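Local coordinates for protein mevalonate diphosphate decarboxylase (Legionella pneumophila, PDB 3LTO) that probably catalyses the ATP-dependent decarboxylation of mevalonate diphosphate to isopentenyl diphosphate, a step in isoprenoid lipid biosynthesis, at residues A[67-70]-A[71-74]; A[77-80]-A[81-85]; A[198-202]-A[203-207]; A[269-273]-A[274-278]; A[302-305]-A[306-310]. All blocks are in the same frame, centred on the assembly; numbering follows the deposited sequence.

Contact 1: A[67-70]-A[71-74]. With SO4 (sulfate ion), chain E.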
# COMPACT_ATOMS: atom_id res chain seq x y z
N ASN A 67 29.74 -1.72 -22.61
CA ASN A 67 29.00 -2.48 -21.61
C ASN A 67 28.56 -3.81 -22.21
O ASN A 67 27.86 -3.84 -23.23
CB ASN A 67 27.78 -1.66 -21.18
CG ASN A 67 27.16 -2.15 -19.89
OD1 ASN A 67 26.89 -3.33 -19.72
ND2 ASN A 67 26.92 -1.22 -18.97
N LEU A 68 28.97 -4.91 -21.59
CA LEU A 68 28.62 -6.24 -22.07
C LEU A 68 27.68 -6.95 -21.09
O LEU A 68 27.66 -8.18 -21.03
CB LEU A 68 29.89 -7.08 -22.27
CG LEU A 68 30.68 -7.00 -23.59
CD1 LEU A 68 30.61 -5.60 -24.17
CD2 LEU A 68 32.12 -7.42 -23.36
N SER A 69 26.90 -6.18 -20.34
CA SER A 69 25.99 -6.77 -19.36
C SER A 69 24.76 -7.40 -19.97
O SER A 69 24.15 -6.85 -20.89
CB SER A 69 25.52 -5.73 -18.35
OG SER A 69 24.46 -4.96 -18.90
N VAL A 70 24.39 -8.55 -19.45
CA VAL A 70 23.22 -9.24 -19.92
C VAL A 70 22.11 -8.98 -18.91
O VAL A 70 21.02 -8.54 -19.27
CB VAL A 70 23.50 -10.75 -20.02
CG1 VAL A 70 22.20 -11.52 -20.10
CG2 VAL A 70 24.38 -11.03 -21.23
N GLU A 71 22.42 -9.21 -17.64
CA GLU A 71 21.45 -9.03 -16.57
C GLU A 71 20.88 -7.63 -16.46
O GLU A 71 19.66 -7.46 -16.34
CB GLU A 71 22.06 -9.46 -15.24
CG GLU A 71 21.04 -9.69 -14.14
CD GLU A 71 19.93 -10.64 -14.58
OE1 GLU A 71 20.24 -11.66 -15.24
OE2 GLU A 71 18.76 -10.36 -14.26
N ALA A 72 21.74 -6.62 -16.50
CA ALA A 72 21.31 -5.23 -16.40
C ALA A 72 20.45 -4.85 -17.59
O ALA A 72 19.42 -4.19 -17.45
CB ALA A 72 22.51 -4.30 -16.32
N GLN A 73 20.89 -5.26 -18.77
CA GLN A 73 20.17 -4.95 -19.99
C GLN A 73 18.80 -5.62 -19.99
O GLN A 73 17.81 -5.01 -20.35
CB GLN A 73 21.00 -5.41 -21.19
CG GLN A 73 20.37 -5.12 -22.53
CD GLN A 73 21.34 -5.36 -23.66
OE1 GLN A 73 22.25 -6.18 -23.55
NE2 GLN A 73 21.14 -4.66 -24.76
N LYS A 74 18.76 -6.88 -19.58
CA LYS A 74 17.51 -7.63 -19.54
C LYS A 74 16.46 -6.93 -18.68
O LYS A 74 15.31 -6.76 -19.11
CB LYS A 74 17.76 -9.03 -18.98
CG LYS A 74 16.50 -9.76 -18.62
CD LYS A 74 16.81 -11.02 -17.84
CE LYS A 74 15.76 -11.27 -16.78
NZ LYS A 74 15.96 -10.35 -15.64
S SO4 E . 26.07 -9.92 -16.31
O1 SO4 E . 25.66 -8.55 -16.06
O2 SO4 E . 27.04 -9.96 -17.42
O3 SO4 E . 26.71 -10.48 -15.09
O4 SO4 E . 24.89 -10.72 -16.66
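The backbone bond that joins these two neighbouring segments runs from Lys74 N to Val70 O, 2.8 Å long, and it closes the first turn of helix 71-87. Van der Waals contact comes next. Ser69 OG lies 3.3 Å from Ala72 CB, and Ser69 CB stays close to the same methyl. This hydroxyl sits between its own backbone N and carbonyl carbon (chi1 81°), which turns it toward the helix. Ahead of the turn, Asn67 OD1 accepts from Ser69 N at 2.9 Å in the plane of its amide carbonyl, an Asx turn, and takes a second, weak bond from Ser69 OG. Trp55 of strand 54-55 packs against Asn67, Ser69 and Gln73.

Charged groups make up the rest. Lys74 NZ and Glu71 OE2 form a salt bridge of 3.1 Å one turn apart; the ammonium comes to the syn side of the carboxylate but 28° out of its plane. A sulfate, probably from the crystallisation liquor, accepts from Glu71 N through O4 at 3.1 Å. An anion bound to a backbone N-H of the first turn is consistent with attraction by the positive end of the helix dipole.

Contact 2: A[77-80]-A[81-85]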
# COMPACT_ATOMS: atom_id res chain seq x y z
N ILE A 77 15.34 -3.38 -20.34
CA ILE A 77 14.48 -3.53 -21.50
C ILE A 77 13.12 -4.09 -21.05
O ILE A 77 12.07 -3.58 -21.46
CB ILE A 77 15.17 -4.43 -22.56
CG1 ILE A 77 16.28 -3.63 -23.24
CG2 ILE A 77 14.15 -4.94 -23.58
CD1 ILE A 77 17.13 -4.42 -24.24
N ASP A 78 13.13 -5.12 -20.21
CA ASP A 78 11.87 -5.67 -19.73
C ASP A 78 11.00 -4.57 -19.11
O ASP A 78 9.77 -4.59 -19.23
CB ASP A 78 12.10 -6.75 -18.66
CG ASP A 78 12.49 -8.08 -19.26
OD1 ASP A 78 12.34 -8.26 -20.49
OD2 ASP A 78 12.94 -8.96 -18.49
N HIS A 79 11.63 -3.60 -18.44
CA HIS A 79 10.86 -2.53 -17.83
C HIS A 79 10.20 -1.67 -18.89
O HIS A 79 9.09 -1.18 -18.70
CB HIS A 79 11.74 -1.66 -16.92
CG HIS A 79 10.97 -0.65 -16.13
ND1 HIS A 79 10.00 -1.00 -15.22
CD2 HIS A 79 11.00 0.70 -16.14
CE1 HIS A 79 9.46 0.09 -14.71
NE2 HIS A 79 10.05 1.14 -15.25
N LEU A 80 10.88 -1.47 -20.02
CA LEU A 80 10.29 -0.67 -21.08
C LEU A 80 9.11 -1.45 -21.64
O LEU A 80 8.03 -0.89 -21.84
CB LEU A 80 11.30 -0.37 -22.20
CG LEU A 80 10.70 0.42 -23.38
CD1 LEU A 80 10.03 1.68 -22.84
CD2 LEU A 80 11.78 0.78 -24.42
N VAL A 81 9.31 -2.74 -21.89
CA VAL A 81 8.24 -3.60 -22.42
C VAL A 81 7.04 -3.50 -21.49
O VAL A 81 5.90 -3.31 -21.93
CB VAL A 81 8.70 -5.08 -22.50
CG1 VAL A 81 7.52 -5.99 -22.81
CG2 VAL A 81 9.79 -5.23 -23.56
N ARG A 82 7.32 -3.61 -20.20
CA ARG A 82 6.30 -3.53 -19.17
C ARG A 82 5.54 -2.21 -19.32
O ARG A 82 4.31 -2.19 -19.27
CB ARG A 82 6.96 -3.61 -17.78
CG ARG A 82 6.04 -3.27 -16.60
CD ARG A 82 6.77 -3.43 -15.26
NE ARG A 82 7.34 -4.76 -15.12
CZ ARG A 82 8.64 -5.03 -15.03
NH1 ARG A 82 9.53 -4.05 -15.04
NH2 ARG A 82 9.05 -6.30 -14.97
N LEU A 83 6.28 -1.13 -19.52
CA LEU A 83 5.65 0.18 -19.66
C LEU A 83 4.84 0.28 -20.95
O LEU A 83 3.75 0.85 -20.96
CB LEU A 83 6.71 1.29 -19.59
CG LEU A 83 7.44 1.35 -18.24
CD1 LEU A 83 8.52 2.42 -18.27
CD2 LEU A 83 6.45 1.62 -17.12
N LYS A 84 5.36 -0.28 -22.03
CA LYS A 84 4.65 -0.24 -23.30
C LYS A 84 3.34 -1.02 -23.22
O LYS A 84 2.32 -0.60 -23.78
CB LYS A 84 5.53 -0.81 -24.42
CG LYS A 84 6.74 0.04 -24.73
CD LYS A 84 7.46 -0.47 -25.97
CE LYS A 84 7.99 -1.88 -25.78
NZ LYS A 84 8.80 -2.29 -26.96
N GLU A 85 3.37 -2.14 -22.53
CA GLU A 85 2.17 -2.95 -22.38
C GLU A 85 1.14 -2.21 -21.52
O GLU A 85 -0.06 -2.30 -21.77
CB GLU A 85 2.52 -4.31 -21.76
CG GLU A 85 3.58 -5.04 -22.56
CD GLU A 85 3.98 -6.37 -21.96
OE1 GLU A 85 4.07 -6.47 -20.71
OE2 GLU A 85 4.23 -7.31 -22.74
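His79 and Arg82 both carry CG anti to the backbone N (chi1 -173° and 169°), and a bend at chi3 of the arginine folds its guanidinium back to the imidazole one turn earlier. Arg82 NH1 donates to His79 ND1 at 3.1 Å. NH1 lies almost exactly in the plane of the imidazole, at its edge, and ND1 is likewise in the guanidinium plane; the two flat groups are nevertheless twisted 46° about this shared line. ND1 is therefore an acceptor here, while NE2 is hydrogen-bonded to Thr118 OG1 of helix 110-129, so both ring nitrogens are engaged and the ring's rotation is fixed.

Leu83 covers one face of the same ring. Its CG stands 4.2 Å from the ring centroid, displaced toward the rim, in a CH-pi contact, and Leu83 CD1 comes within 3.6 Å of His79 NE2. Further round the helix, Lys84 CG lies 4.1 Å from Leu80 CD1, and the lysine's aliphatic stem runs past Leu80 O; its ammonium reaches a salt bridge with Asp53 and a hydrogen bond to Gly91 O.

Beneath these groups runs regular i to i+4 bonding, for example Val81 N to Ile77 O at 2.9 Å and Lys84 N to Leu80 O at 2.7 Å. Leu80 and Leu83 turn their apolar groups to Ala121 of helix 110-129, and Leu80 also meets Phe93 and Ile95 of strand 93-99. These are the central and later turns of an amphipathic alpha-helix, the connecting helix of a beta-alpha-beta unit formed by strand 54-55, helix 71-87 and strand 93-99.

Contact 3: A[198-202]-A[203-207]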
# COMPACT_ATOMS: atom_id res chain seq x y z
N LEU A 198 21.70 -13.50 -1.67
CA LEU A 198 22.56 -14.28 -0.80
C LEU A 198 22.28 -14.16 0.70
O LEU A 198 22.42 -15.13 1.44
CB LEU A 198 24.03 -13.94 -1.08
CG LEU A 198 24.51 -14.25 -2.49
CD1 LEU A 198 25.94 -13.77 -2.68
CD2 LEU A 198 24.41 -15.75 -2.74
N VAL A 199 21.87 -12.98 1.14
CA VAL A 199 21.61 -12.75 2.55
C VAL A 199 20.49 -13.58 3.17
O VAL A 199 20.31 -13.57 4.38
CB VAL A 199 21.34 -11.26 2.84
CG1 VAL A 199 22.62 -10.46 2.68
CG2 VAL A 199 20.27 -10.73 1.91
N LYS A 200 19.74 -14.30 2.34
CA LYS A 200 18.65 -15.13 2.85
C LYS A 200 19.18 -16.24 3.76
O LYS A 200 18.47 -16.73 4.63
CB LYS A 200 17.85 -15.75 1.69
CG LYS A 200 16.72 -14.89 1.16
CD LYS A 200 17.06 -14.18 -0.14
CE LYS A 200 15.86 -13.39 -0.68
NZ LYS A 200 16.12 -12.67 -1.97
N THR A 201 20.44 -16.63 3.55
CA THR A 201 21.06 -17.68 4.33
C THR A 201 21.62 -17.21 5.68
O THR A 201 22.01 -18.03 6.52
CB THR A 201 22.19 -18.36 3.54
OG1 THR A 201 21.63 -19.00 2.39
CG2 THR A 201 22.88 -19.42 4.38
N SER A 202 21.68 -15.91 5.90
CA SER A 202 22.18 -15.42 7.17
C SER A 202 21.16 -15.75 8.26
O SER A 202 19.95 -15.70 8.02
CB SER A 202 22.38 -13.91 7.13
OG SER A 202 22.69 -13.43 8.43
N PRO A 203 21.64 -16.09 9.46
CA PRO A 203 20.74 -16.43 10.57
C PRO A 203 19.99 -15.21 11.07
O PRO A 203 18.98 -15.33 11.75
CB PRO A 203 21.70 -16.97 11.64
CG PRO A 203 22.89 -17.40 10.88
CD PRO A 203 23.04 -16.33 9.84
N PHE A 204 20.48 -14.03 10.72
CA PHE A 204 19.86 -12.79 11.16
C PHE A 204 18.90 -12.20 10.13
O PHE A 204 18.23 -11.20 10.39
CB PHE A 204 20.94 -11.76 11.49
CG PHE A 204 22.01 -12.27 12.42
CD1 PHE A 204 21.67 -12.85 13.64
CD2 PHE A 204 23.36 -12.17 12.09
CE1 PHE A 204 22.66 -13.31 14.52
CE2 PHE A 204 24.35 -12.63 12.95
CZ PHE A 204 24.00 -13.21 14.17
N TYR A 205 18.83 -12.83 8.96
CA TYR A 205 17.95 -12.34 7.90
C TYR A 205 16.48 -12.38 8.31
O TYR A 205 15.75 -11.41 8.13
CB TYR A 205 18.17 -13.17 6.64
CG TYR A 205 17.20 -12.87 5.52
CD1 TYR A 205 15.97 -13.52 5.44
CD2 TYR A 205 17.51 -11.93 4.54
CE1 TYR A 205 15.08 -13.25 4.42
CE2 TYR A 205 16.62 -11.64 3.51
CZ TYR A 205 15.41 -12.31 3.46
OH TYR A 205 14.52 -12.05 2.44
N GLU A 206 16.06 -13.52 8.85
CA GLU A 206 14.69 -13.74 9.30
C GLU A 206 14.14 -12.61 10.17
O GLU A 206 12.97 -12.24 10.06
CB GLU A 206 14.64 -15.05 10.08
CG GLU A 206 15.69 -15.09 11.20
CD GLU A 206 15.78 -16.44 11.88
OE1 GLU A 206 14.81 -16.83 12.56
OE2 GLU A 206 16.83 -17.12 11.73
N THR A 207 15.00 -12.07 11.04
CA THR A 207 14.62 -11.01 11.97
C THR A 207 15.04 -9.60 11.52
O THR A 207 14.87 -8.62 12.27
CB THR A 207 15.25 -11.27 13.34
OG1 THR A 207 16.67 -11.39 13.19
CG2 THR A 207 14.70 -12.57 13.96
O HOH W 1 17.40 -16.18 8.93
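Tyr205 lays one face of its ring against the backbone of Lys200: Lys200 CA is 3.8 Å from the ring centroid and 14° off its normal, a CH-pi contact. The lysine stem then runs beside the tyrosine in the same direction, bringing Lys200 CE to 3.7 Å from Tyr205 OH. Val199 crosses the ring at about a right angle, its CG2 4.0 Å from Tyr205 CD2. With CG anti to the backbone N (chi1 173°), Tyr205 extends its ring back over the 3-10 turn at 199-201.

Ser202 sets the course of the chain between these groups. Its OG takes a hydrogen bond from Phe204 N at 3.2 Å, which makes an ST turn. Its carbonyl oxygen accepts from Tyr205 N, also at 3.2 Å, the i to i+3 bond of a beta turn, with the donor well above the carbonyl plane rather than in it. The two turns overlap at Pro203 and carry Tyr205 back to Val199 and Lys200. A water extends the grip: it donates to Ser202 O at 2.7 Å and to Glu206 OE2, and accepts from Glu206 N, so the serine carbonyl has two partners.

Outside the turn, Ser202 OG also bonds to Thr248 OG1, and Lys19 makes a cation-pi contact with the Tyr205 ring. Arg211 of the following helix reaches Thr207 OG1 and Phe204 O. The whole turn links helix 192-198 to helix 208-224, and Val199, Ser202 and Phe204 pack on Leu245 near the end of helix 228-247.

Contact 4: A[269-273]-A[274-278]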
# COMPACT_ATOMS: atom_id res chain seq x y z
N LYS A 269 36.06 8.30 15.99
CA LYS A 269 36.96 9.09 16.82
C LYS A 269 36.71 10.57 16.57
O LYS A 269 36.74 11.37 17.50
CB LYS A 269 38.42 8.75 16.52
CG LYS A 269 38.88 7.37 17.00
CD LYS A 269 40.31 7.08 16.54
CE LYS A 269 40.82 5.72 17.00
NZ LYS A 269 40.99 5.65 18.48
N PHE A 270 36.48 10.93 15.31
CA PHE A 270 36.21 12.33 14.96
C PHE A 270 34.97 12.79 15.72
O PHE A 270 34.98 13.87 16.31
CB PHE A 270 35.97 12.48 13.45
CG PHE A 270 35.79 13.91 13.01
CD1 PHE A 270 36.89 14.75 12.84
CD2 PHE A 270 34.52 14.43 12.78
CE1 PHE A 270 36.73 16.08 12.45
CE2 PHE A 270 34.35 15.76 12.38
CZ PHE A 270 35.46 16.58 12.22
N TRP A 271 33.93 11.97 15.70
CA TRP A 271 32.67 12.27 16.39
C TRP A 271 32.86 12.43 17.90
O TRP A 271 32.25 13.32 18.52
CB TRP A 271 31.64 11.14 16.16
CG TRP A 271 30.53 11.46 15.17
CD1 TRP A 271 30.47 11.10 13.85
CD2 TRP A 271 29.32 12.19 15.43
NE1 TRP A 271 29.30 11.54 13.29
CE2 TRP A 271 28.57 12.21 14.23
CE3 TRP A 271 28.79 12.81 16.57
CZ2 TRP A 271 27.32 12.84 14.13
CZ3 TRP A 271 27.54 13.44 16.47
CH2 TRP A 271 26.82 13.45 15.27
N ASN A 272 33.68 11.58 18.50
CA ASN A 272 33.94 11.64 19.94
C ASN A 272 34.67 12.93 20.30
O ASN A 272 34.37 13.57 21.30
CB ASN A 272 34.77 10.45 20.39
CG ASN A 272 34.08 9.12 20.14
OD1 ASN A 272 32.93 8.93 20.51
ND2 ASN A 272 34.80 8.20 19.51
N GLU A 273 35.63 13.27 19.46
CA GLU A 273 36.46 14.46 19.63
C GLU A 273 35.67 15.76 19.45
O GLU A 273 35.71 16.63 20.31
CB GLU A 273 37.61 14.42 18.63
CG GLU A 273 38.58 15.58 18.73
CD GLU A 273 39.34 15.84 17.44
OE1 GLU A 273 39.87 14.88 16.84
OE2 GLU A 273 39.41 17.01 17.01
N LYS A 274 34.97 15.87 18.33
CA LYS A 274 34.20 17.08 18.00
C LYS A 274 32.83 17.19 18.65
O LYS A 274 32.29 18.29 18.77
CB LYS A 274 34.01 17.18 16.48
CG LYS A 274 35.30 17.25 15.67
CD LYS A 274 36.11 18.49 16.02
CE LYS A 274 37.44 18.49 15.29
NZ LYS A 274 38.32 19.62 15.69
N GLY A 275 32.26 16.06 19.04
CA GLY A 275 30.93 16.08 19.64
C GLY A 275 29.89 16.32 18.57
O GLY A 275 28.73 16.63 18.86
N ASP A 276 30.30 16.19 17.31
CA ASP A 276 29.42 16.40 16.17
C ASP A 276 30.11 15.80 14.94
O ASP A 276 31.33 15.66 14.91
CB ASP A 276 29.16 17.90 15.98
CG ASP A 276 28.11 18.19 14.91
OD1 ASP A 276 27.18 17.38 14.74
OD2 ASP A 276 28.22 19.24 14.23
N GLY A 277 29.32 15.45 13.93
CA GLY A 277 29.91 14.87 12.74
C GLY A 277 28.90 14.54 11.67
O GLY A 277 27.77 15.03 11.69
N PRO A 278 29.28 13.69 10.71
CA PRO A 278 28.36 13.32 9.64
C PRO A 278 27.52 12.07 9.91
O PRO A 278 27.85 11.25 10.77
CB PRO A 278 29.31 13.08 8.48
CG PRO A 278 30.44 12.38 9.15
CD PRO A 278 30.64 13.19 10.43
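This is a local contact at the C-terminal end of helix 258-274, where the last helical turn folds into the short connection leading to strand 279-281. Lys274 N bonds to Phe270 O at 2.8 Å and Gly275 N to Trp271 O at the same length; Gly275 then leaves the helix with positive phi.

Trp271 dominates what follows. Its indole lies over the returning backbone, with Gly277 N 3.2 Å above the plane and Gly277 CA 3.6 Å from the centroid of the five-membered ring in a CH-pi contact. Gly277, with no side chain, brings its backbone close against the ring. At the indole edge NE1 donates to Pro278 O at 2.9 Å, the oxygen nearly in the ring plane, so this bond, with the packing on the face, limits how the ring can turn.

Lys274 CG, anti to its carbonyl carbon (chi1 -59°), comes over one face of the Phe270 ring, 3.7 Å from its centroid; the bend at chi2 then turns the rest of the chain toward Glu273. Its NZ, beyond, makes a salt bridge of 3.1 Å with Glu273 OE2 and a hydrogen bond to Gln302 OE1.

Asp276 forms a salt bridge with Arg293, and Trp228 donates to Gly277 O. The indole stacks on Tyr232 of helix 228-247, Phe270 meets Phe303 of helix 297-308 edge to face, and Pro278 rests on Leu290 and Tyr292 of strand 288-292.

Contact 5: A[302-305]-A[306-310]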
# COMPACT_ATOMS: atom_id res chain seq x y z
N GLN A 302 36.77 20.43 7.28
CA GLN A 302 37.80 20.12 8.28
C GLN A 302 38.08 18.62 8.33
O GLN A 302 39.22 18.19 8.45
CB GLN A 302 37.35 20.63 9.66
CG GLN A 302 38.30 20.29 10.80
CD GLN A 302 37.81 20.80 12.15
OE1 GLN A 302 38.43 20.54 13.19
NE2 GLN A 302 36.69 21.52 12.14
N PHE A 303 37.03 17.80 8.24
CA PHE A 303 37.21 16.36 8.28
C PHE A 303 37.86 15.85 6.99
O PHE A 303 38.72 14.97 7.02
CB PHE A 303 35.87 15.65 8.52
CG PHE A 303 35.99 14.16 8.56
CD1 PHE A 303 35.87 13.40 7.40
CD2 PHE A 303 36.28 13.51 9.76
CE1 PHE A 303 36.06 12.02 7.42
CE2 PHE A 303 36.47 12.12 9.79
CZ PHE A 303 36.36 11.38 8.62
N LYS A 304 37.45 16.39 5.85
CA LYS A 304 38.01 15.99 4.57
C LYS A 304 39.50 16.33 4.56
O LYS A 304 40.34 15.52 4.14
CB LYS A 304 37.30 16.74 3.43
CG LYS A 304 37.90 16.51 2.04
CD LYS A 304 37.08 17.25 0.99
CE LYS A 304 37.54 16.91 -0.42
NZ LYS A 304 36.57 17.38 -1.46
N SER A 305 39.81 17.54 5.02
CA SER A 305 41.19 18.00 5.07
C SER A 305 42.04 17.14 6.00
O SER A 305 43.08 16.63 5.61
CB SER A 305 41.25 19.46 5.55
OG SER A 305 40.58 20.34 4.65
N ASP A 306 41.57 16.98 7.24
CA ASP A 306 42.32 16.23 8.23
C ASP A 306 42.32 14.70 8.13
O ASP A 306 43.22 14.06 8.67
CB ASP A 306 41.88 16.63 9.65
CG ASP A 306 42.14 18.09 9.96
OD1 ASP A 306 43.01 18.71 9.30
OD2 ASP A 306 41.49 18.63 10.87
N HIS A 307 41.35 14.11 7.44
CA HIS A 307 41.33 12.65 7.37
C HIS A 307 41.05 11.98 6.03
O HIS A 307 41.25 10.77 5.90
CB HIS A 307 40.35 12.09 8.41
CG HIS A 307 40.65 12.51 9.81
ND1 HIS A 307 40.08 13.63 10.38
CD2 HIS A 307 41.46 11.98 10.76
CE1 HIS A 307 40.52 13.77 11.62
NE2 HIS A 307 41.36 12.78 11.87
N LEU A 308 40.59 12.73 5.03
CA LEU A 308 40.29 12.14 3.72
C LEU A 308 41.34 12.40 2.66
O LEU A 308 41.78 11.49 1.96
CB LEU A 308 38.93 12.65 3.24
CG LEU A 308 37.70 11.77 3.46
CD1 LEU A 308 37.90 10.83 4.63
CD2 LEU A 308 36.49 12.66 3.66
N VAL A 309 41.75 13.66 2.54
CA VAL A 309 42.75 14.05 1.57
C VAL A 309 44.03 13.23 1.73
O VAL A 309 44.54 13.07 2.84
CB VAL A 309 43.11 15.53 1.72
CG1 VAL A 309 44.27 15.89 0.83
CG2 VAL A 309 41.89 16.38 1.39
N GLY A 310 44.52 12.69 0.61
CA GLY A 310 45.73 11.90 0.65
C GLY A 310 45.53 10.45 1.06
O GLY A 310 46.46 9.65 1.00
O HOH W 2 43.97 13.86 5.49
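Lys304 O is gripped by two backbone N-H groups: Val309 N at 2.8 Å, nearly straight at 170°, and Leu308 N at 2.9 Å, which comes from above the carbonyl plane. The i to i+5 bond of Val309 belongs to a wider, pi-type turn, whereas Asp306 N still bonds to Gln302 O and His307 N to Phe303 O in the normal alpha pattern. A water links the next carbonyls, donating to Ser305 O and to Val309 O.

The apolar contact centres on Phe303. His307 CB sits over one face of the phenyl ring, 4.2 Å from its centroid, in a CH-pi contact. The imidazole, with CG anti to the carbonyl carbon (chi1 -57°), is slid aside; the two ring planes are 29° apart and barely overlap. The contact leaves His307 ND1 buried with no partner in the model. Leu308 CD1 comes to 3.5 Å from Phe303 CE1, and Val309 CG2 to 4.0 Å from Lys304 CG.

Val266 and Ile267 of helix 258-274 back Phe303, and Leu308 reaches Ile263. The i to i+5 bond to Lys304 O is the signature of a pi-type turn, which here lies in the closing part of helix 297-308.

How the contacts relate
Contacts 1 and 2 follow one another along helix 71-87 in the N-terminal domain, their centres 16 Å apart: the first is its exposed start, the second its partly buried central and later turns. Contacts 3, 4 and 5 belong to the C-terminal domain. Contacts 4 and 5, with centres 14 Å apart, touch directly, with Lys274 NZ 2.7 Å from Gln302 OE1 and Phe270 CG 3.3 Å from Phe303 CD2, so helices 258-274 and 297-308 share one interface. Contact 3 stands apart, its nearest atoms about 13 Å from those of contact 1. Contact 1, which holds the sulfate, has its centre about 42 Å from that of contact 4, on the opposite side of the chain's centre.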